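Local coordinates for protein MmeI (PDB 5HR4) that works as a Type IIL restriction-modification enzyme that binds DNA and probably methylates adenine at N6 with S-adenosyl-L-methionine as the methyl donor, at residues I412-F417 against N458-Q463; I464-V469 against P519-Y524. All coordinates share one frame; numbering follows the deposited sequence.

Contact 1: I412-F417 against N458-Q463; sequences IEIEEF and NANALQ. With SFG (sinefungin), chain H.
The Glu413 side chain holds the ribose of sinefungin, while the Asn458 side chain ties down the backbone of Glu413 and Ile414. The CG of Glu413 is anti to the backbone N (chi1 164°), and the chain bends at chi2 (57°), which brings the carboxylate to the ribose. Ribose O2' donates to Glu413 OE2 at 2.7 Å, and O3' donates to Glu413 OE1 at 3.0 Å. OE2 also accepts the backbone N of Glu415, from above the carboxylate plane. This fixes the rotation of the carboxylate. An acidic side chain that grips both ribose hydroxyls from the end of a strand is the usual arrangement in Rossmann-like methyltransferases.

The Asn458 amide reaches back across the strand end. Asn458 ND2 donates to Glu413 O at 2.8 Å, in the carbonyl plane and on a lone pair. It also makes a weak bond to Ile414 O. Ala459 N also donates to Glu413 O, at 3.1 Å, but from above the carbonyl plane (53° out of it). Two donors thus hold this one carbonyl oxygen.

The adenine of sinefungin is held by one backbone and one side-chain bond. Ala461 N donates to sinefungin N1 at 3.1 Å, and N6 gives Asn460 OD1 a weak bond. Asn460 OD1 also accepts Leu462 N at 3.1 Å, an Asx turn that positions the amide. Ile414 lies alongside Asn460, its CD1 at the amide and its CG2 against the purine. Deeper down, Ile412 CG2 packs on Ala461 CB at 3.7 Å.

Glu416 begins helix 416-440, and its OE2 bonds to His184. The contact joins the ends of the parallel neighbours 409-413 and 455-458, the latter an outermost strand. Helix 183-200 packs against Glu416 and Phe417, and Trp517 of helix 517-524 covers Ala461 and Leu462.

Contact 2: I464-V469 against P519-Y524; sequences IDWNDV and PKAAHY
In the Rossmann-like methyltransferase domain, the loop between strands 455-458 and 477-480 packs here on helix 517-524. The indole of Trp466 carries the contact. Its CG is anti to the carbonyl carbon (chi1 -71°), and the ring reaches toward the helix. Lys520 CB lies over one face of the indole, offset toward the rim. The far end of the ring abuts the helix at Ala521, where Trp466 CZ3 is 3.8 Å from Ala521 CB. The Trp466 edge points at the face of Tyr524 in an offset edge-to-face pair, with the ring planes at 64°. Trp466 CB also packs on Tyr524 CD1 at 3.6 Å. Trp466 NE1 is bonded to Ala461 O, and Phe360 meets the indole edge-to-face. An alanine in place of Trp466 would probably loosen the loop from the helix, because the contacts to Lys520, Ala521 and Tyr524 made by the indole, and its bond to Ala461 O, would go. Lys520 bends at chi2 and chi3 to pass the indole. The hydroxyl of Tyr524 is bonded to Leu470 O, further along the same loop. At the tip of Lys520, NZ donates to Ile464 O at 2.6 Å, within the carbonyl plane.

In the fold
Both contacts are partly buried in the methyltransferase domain, and both use the chain that follows strand 455-458. Contact 1 takes its first residues and contact 2 the next, so they run in series with centres about 13 Å apart. Contact 1 lies at the strand ends and is largely polar, with bonds across the segments and to sinefungin. Contact 2 lies farther from the ligand, against helix 517-524, and is mostly aromatic and aliphatic, with a single bond across. They meet through Trp466, whose indole links to the turn beside the sinefungin adenine. Ile412 CD1 packs on Trp466 CD1 at 3.5 Å.

Contact 1: I412-F417 against N458-Q463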
# COMPACT_ATOMS: atom_id res chain seq x y z
N ILE A 412 16.35 -7.46 2.03
CA ILE A 412 16.93 -6.12 2.06
C ILE A 412 15.99 -5.18 2.82
O ILE A 412 14.78 -5.17 2.56
CB ILE A 412 17.18 -5.58 0.64
CG1 ILE A 412 18.02 -6.54 -0.21
CG2 ILE A 412 17.87 -4.26 0.73
CD1 ILE A 412 17.96 -6.25 -1.72
N GLU A 413 16.54 -4.38 3.73
CA GLU A 413 15.74 -3.52 4.59
C GLU A 413 16.56 -2.28 4.99
O GLU A 413 17.71 -2.41 5.44
CB GLU A 413 15.26 -4.32 5.81
CG GLU A 413 14.75 -3.52 7.01
CD GLU A 413 13.58 -2.57 6.67
OE1 GLU A 413 12.70 -2.95 5.86
OE2 GLU A 413 13.55 -1.43 7.21
N ILE A 414 15.99 -1.09 4.82
CA ILE A 414 16.80 0.12 4.93
C ILE A 414 16.95 0.59 6.37
O ILE A 414 17.94 1.25 6.70
CB ILE A 414 16.21 1.23 4.04
CG1 ILE A 414 17.23 2.36 3.80
CG2 ILE A 414 14.94 1.81 4.64
CD1 ILE A 414 16.80 3.33 2.68
N GLU A 415 16.00 0.27 7.25
CA GLU A 415 16.12 0.63 8.66
C GLU A 415 16.74 -0.53 9.42
O GLU A 415 16.38 -1.69 9.22
CB GLU A 415 14.76 0.98 9.26
CG GLU A 415 14.14 2.27 8.75
CD GLU A 415 14.92 3.55 9.13
OE1 GLU A 415 15.10 3.83 10.35
OE2 GLU A 415 15.34 4.29 8.22
N GLU A 416 17.70 -0.23 10.30
CA GLU A 416 18.42 -1.34 10.92
C GLU A 416 17.52 -2.12 11.88
O GLU A 416 17.67 -3.34 12.02
CB GLU A 416 19.68 -0.86 11.64
CG GLU A 416 20.21 -1.88 12.65
CD GLU A 416 21.69 -1.78 12.88
OE1 GLU A 416 22.27 -0.72 12.56
OE2 GLU A 416 22.28 -2.76 13.39
N PHE A 417 16.60 -1.44 12.56
CA PHE A 417 15.86 -2.15 13.60
C PHE A 417 15.00 -3.26 13.00
O PHE A 417 15.16 -4.43 13.40
CB PHE A 417 15.08 -1.16 14.46
CG PHE A 417 14.42 -1.80 15.64
CD1 PHE A 417 15.17 -2.51 16.56
CD2 PHE A 417 13.06 -1.73 15.80
CE1 PHE A 417 14.56 -3.11 17.64
CE2 PHE A 417 12.44 -2.33 16.87
CZ PHE A 417 13.18 -3.01 17.79
N ASN A 458 21.07 -4.78 5.60
CA ASN A 458 20.59 -3.44 5.90
C ASN A 458 21.18 -2.52 4.84
O ASN A 458 22.35 -2.14 4.91
CB ASN A 458 21.00 -3.00 7.30
CG ASN A 458 20.61 -1.55 7.62
OD1 ASN A 458 21.20 -0.92 8.49
ND2 ASN A 458 19.60 -1.03 6.91
N ALA A 459 20.37 -2.16 3.85
CA ALA A 459 20.83 -1.37 2.72
C ALA A 459 19.61 -0.81 2.02
O ALA A 459 18.48 -0.95 2.51
CB ALA A 459 21.70 -2.22 1.79
N ASN A 460 19.83 -0.19 0.87
CA ASN A 460 18.78 0.50 0.13
C ASN A 460 18.57 -0.25 -1.18
O ASN A 460 19.33 -0.07 -2.14
CB ASN A 460 19.16 1.96 -0.12
CG ASN A 460 18.07 2.73 -0.84
OD1 ASN A 460 17.56 2.29 -1.88
ND2 ASN A 460 17.69 3.85 -0.29
N ALA A 461 17.51 -1.06 -1.22
CA ALA A 461 17.32 -2.03 -2.29
C ALA A 461 17.28 -1.40 -3.68
O ALA A 461 17.40 -2.12 -4.68
CB ALA A 461 16.02 -2.80 -2.07
N LEU A 462 17.08 -0.09 -3.78
CA LEU A 462 17.03 0.56 -5.08
C LEU A 462 18.40 1.00 -5.57
O LEU A 462 18.58 1.19 -6.78
CB LEU A 462 16.07 1.75 -5.04
CG LEU A 462 14.60 1.46 -4.65
CD1 LEU A 462 13.72 2.66 -4.89
CD2 LEU A 462 14.04 0.28 -5.40
N GLN A 463 19.39 1.12 -4.66
CA GLN A 463 20.72 1.61 -5.00
C GLN A 463 21.76 0.51 -5.18
O GLN A 463 22.84 0.80 -5.68
CB GLN A 463 21.21 2.59 -3.93
CG GLN A 463 20.54 3.95 -3.95
CD GLN A 463 21.02 4.87 -2.84
OE1 GLN A 463 21.94 4.53 -2.09
NE2 GLN A 463 20.41 6.05 -2.74
N SFG H . 6.59 -6.62 4.71
CA SFG H . 7.13 -6.04 5.92
C SFG H . 6.41 -6.69 7.09
O SFG H . 5.52 -7.54 6.85
OXT SFG H . 6.68 -6.40 8.28
CB SFG H . 6.90 -4.54 5.93
CG SFG H . 7.50 -3.96 4.66
CD SFG H . 7.01 -2.53 4.58
NE SFG H . 5.67 -2.57 4.03
C5' SFG H . 7.95 -1.66 3.72
C4' SFG H . 9.45 -1.68 4.18
O4' SFG H . 10.18 -1.22 3.21
C3' SFG H . 9.76 -0.74 5.35
O3' SFG H . 10.11 -1.51 6.41
C2' SFG H . 10.93 0.18 4.88
O2' SFG H . 11.97 0.34 5.94
C1' SFG H . 11.44 -0.47 3.88
N9 SFG H . 11.96 0.37 2.85
C8 SFG H . 11.46 1.52 2.40
N7 SFG H . 12.23 1.95 1.39
C5 SFG H . 13.20 1.04 1.22
C6 SFG H . 14.25 1.01 0.33
N6 SFG H . 14.67 1.90 -0.72
N1 SFG H . 15.11 -0.00 0.34
C2 SFG H . 14.94 -1.01 1.24
N3 SFG H . 13.91 -0.97 2.12
C4 SFG H . 13.03 0.06 2.11

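Contact 2: I464-V469 against P519-Y524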
# COMPACT_ATOMS: atom_id res chain seq x y z
N ILE A 464 21.47 -0.73 -4.80
CA ILE A 464 22.45 -1.81 -4.83
C ILE A 464 22.11 -2.81 -5.93
O ILE A 464 21.03 -2.80 -6.52
CB ILE A 464 22.56 -2.53 -3.48
CG1 ILE A 464 21.21 -3.16 -3.11
CG2 ILE A 464 23.03 -1.60 -2.39
CD1 ILE A 464 21.31 -4.00 -1.86
N ASP A 465 23.05 -3.72 -6.18
CA ASP A 465 22.81 -4.86 -7.06
C ASP A 465 22.31 -6.03 -6.21
O ASP A 465 23.04 -6.52 -5.34
CB ASP A 465 24.11 -5.22 -7.80
CG ASP A 465 23.90 -6.28 -8.87
OD1 ASP A 465 22.74 -6.61 -9.20
OD2 ASP A 465 24.91 -6.76 -9.41
N TRP A 466 21.07 -6.48 -6.47
CA TRP A 466 20.51 -7.57 -5.67
C TRP A 466 21.41 -8.80 -5.63
O TRP A 466 21.45 -9.51 -4.62
CB TRP A 466 19.09 -7.93 -6.16
CG TRP A 466 18.08 -6.86 -5.82
CD1 TRP A 466 18.33 -5.71 -5.11
CD2 TRP A 466 16.69 -6.82 -6.16
NE1 TRP A 466 17.19 -4.96 -5.00
CE2 TRP A 466 16.16 -5.62 -5.63
CE3 TRP A 466 15.83 -7.69 -6.84
CZ2 TRP A 466 14.82 -5.25 -5.78
CZ3 TRP A 466 14.50 -7.32 -6.99
CH2 TRP A 466 14.01 -6.12 -6.46
N ASN A 467 22.18 -9.06 -6.70
CA ASN A 467 23.08 -10.21 -6.70
C ASN A 467 24.11 -10.18 -5.57
O ASN A 467 24.72 -11.21 -5.28
CB ASN A 467 23.81 -10.34 -8.04
CG ASN A 467 22.89 -10.81 -9.16
OD1 ASN A 467 22.52 -11.99 -9.23
ND2 ASN A 467 22.52 -9.88 -10.04
N ASP A 468 24.33 -9.04 -4.91
CA ASP A 468 25.22 -9.10 -3.75
C ASP A 468 24.55 -9.75 -2.54
O ASP A 468 25.25 -10.24 -1.65
CB ASP A 468 25.73 -7.71 -3.40
CG ASP A 468 26.47 -7.06 -4.53
OD1 ASP A 468 27.00 -7.81 -5.38
OD2 ASP A 468 26.52 -5.80 -4.58
N VAL A 469 23.23 -9.76 -2.49
CA VAL A 469 22.51 -10.46 -1.44
C VAL A 469 22.32 -11.92 -1.79
O VAL A 469 22.45 -12.80 -0.93
CB VAL A 469 21.15 -9.78 -1.19
CG1 VAL A 469 20.41 -10.44 -0.00
CG2 VAL A 469 21.35 -8.29 -0.97
N PRO A 519 10.90 -2.80 -12.07
CA PRO A 519 12.02 -2.94 -13.02
C PRO A 519 13.24 -3.58 -12.39
O PRO A 519 13.96 -4.31 -13.08
CB PRO A 519 12.30 -1.49 -13.44
CG PRO A 519 11.06 -0.77 -13.15
CD PRO A 519 10.51 -1.40 -11.91
N LYS A 520 13.50 -3.30 -11.11
CA LYS A 520 14.58 -3.99 -10.40
C LYS A 520 14.42 -5.49 -10.52
O LYS A 520 15.25 -6.17 -11.13
CB LYS A 520 14.61 -3.55 -8.93
CG LYS A 520 15.51 -2.38 -8.69
CD LYS A 520 16.95 -2.74 -9.00
CE LYS A 520 17.93 -1.98 -8.12
NZ LYS A 520 19.34 -2.31 -8.48
N ALA A 521 13.34 -6.03 -9.94
CA ALA A 521 13.03 -7.45 -10.09
C ALA A 521 13.10 -7.88 -11.55
O ALA A 521 13.72 -8.91 -11.87
CB ALA A 521 11.64 -7.75 -9.53
N ALA A 522 12.51 -7.09 -12.45
CA ALA A 522 12.48 -7.47 -13.86
C ALA A 522 13.89 -7.57 -14.45
O ALA A 522 14.16 -8.44 -15.28
CB ALA A 522 11.64 -6.49 -14.66
N HIS A 523 14.79 -6.68 -14.04
CA HIS A 523 16.17 -6.79 -14.51
C HIS A 523 16.90 -7.93 -13.82
O HIS A 523 17.67 -8.66 -14.45
CB HIS A 523 16.91 -5.46 -14.31
CG HIS A 523 16.61 -4.44 -15.37
ND1 HIS A 523 15.85 -3.31 -15.13
CD2 HIS A 523 16.95 -4.39 -16.68
CE1 HIS A 523 15.75 -2.60 -16.24
NE2 HIS A 523 16.41 -3.23 -17.20
N TYR A 524 16.64 -8.13 -12.53
CA TYR A 524 17.29 -9.18 -11.77
C TYR A 524 17.00 -10.57 -12.33
O TYR A 524 17.90 -11.41 -12.45
CB TYR A 524 16.83 -9.08 -10.32
CG TYR A 524 17.36 -10.15 -9.39
CD1 TYR A 524 18.68 -10.16 -8.99
CD2 TYR A 524 16.52 -11.12 -8.87
CE1 TYR A 524 19.16 -11.13 -8.13
CE2 TYR A 524 16.98 -12.09 -8.01
CZ TYR A 524 18.30 -12.08 -7.63
OH TYR A 524 18.77 -13.04 -6.76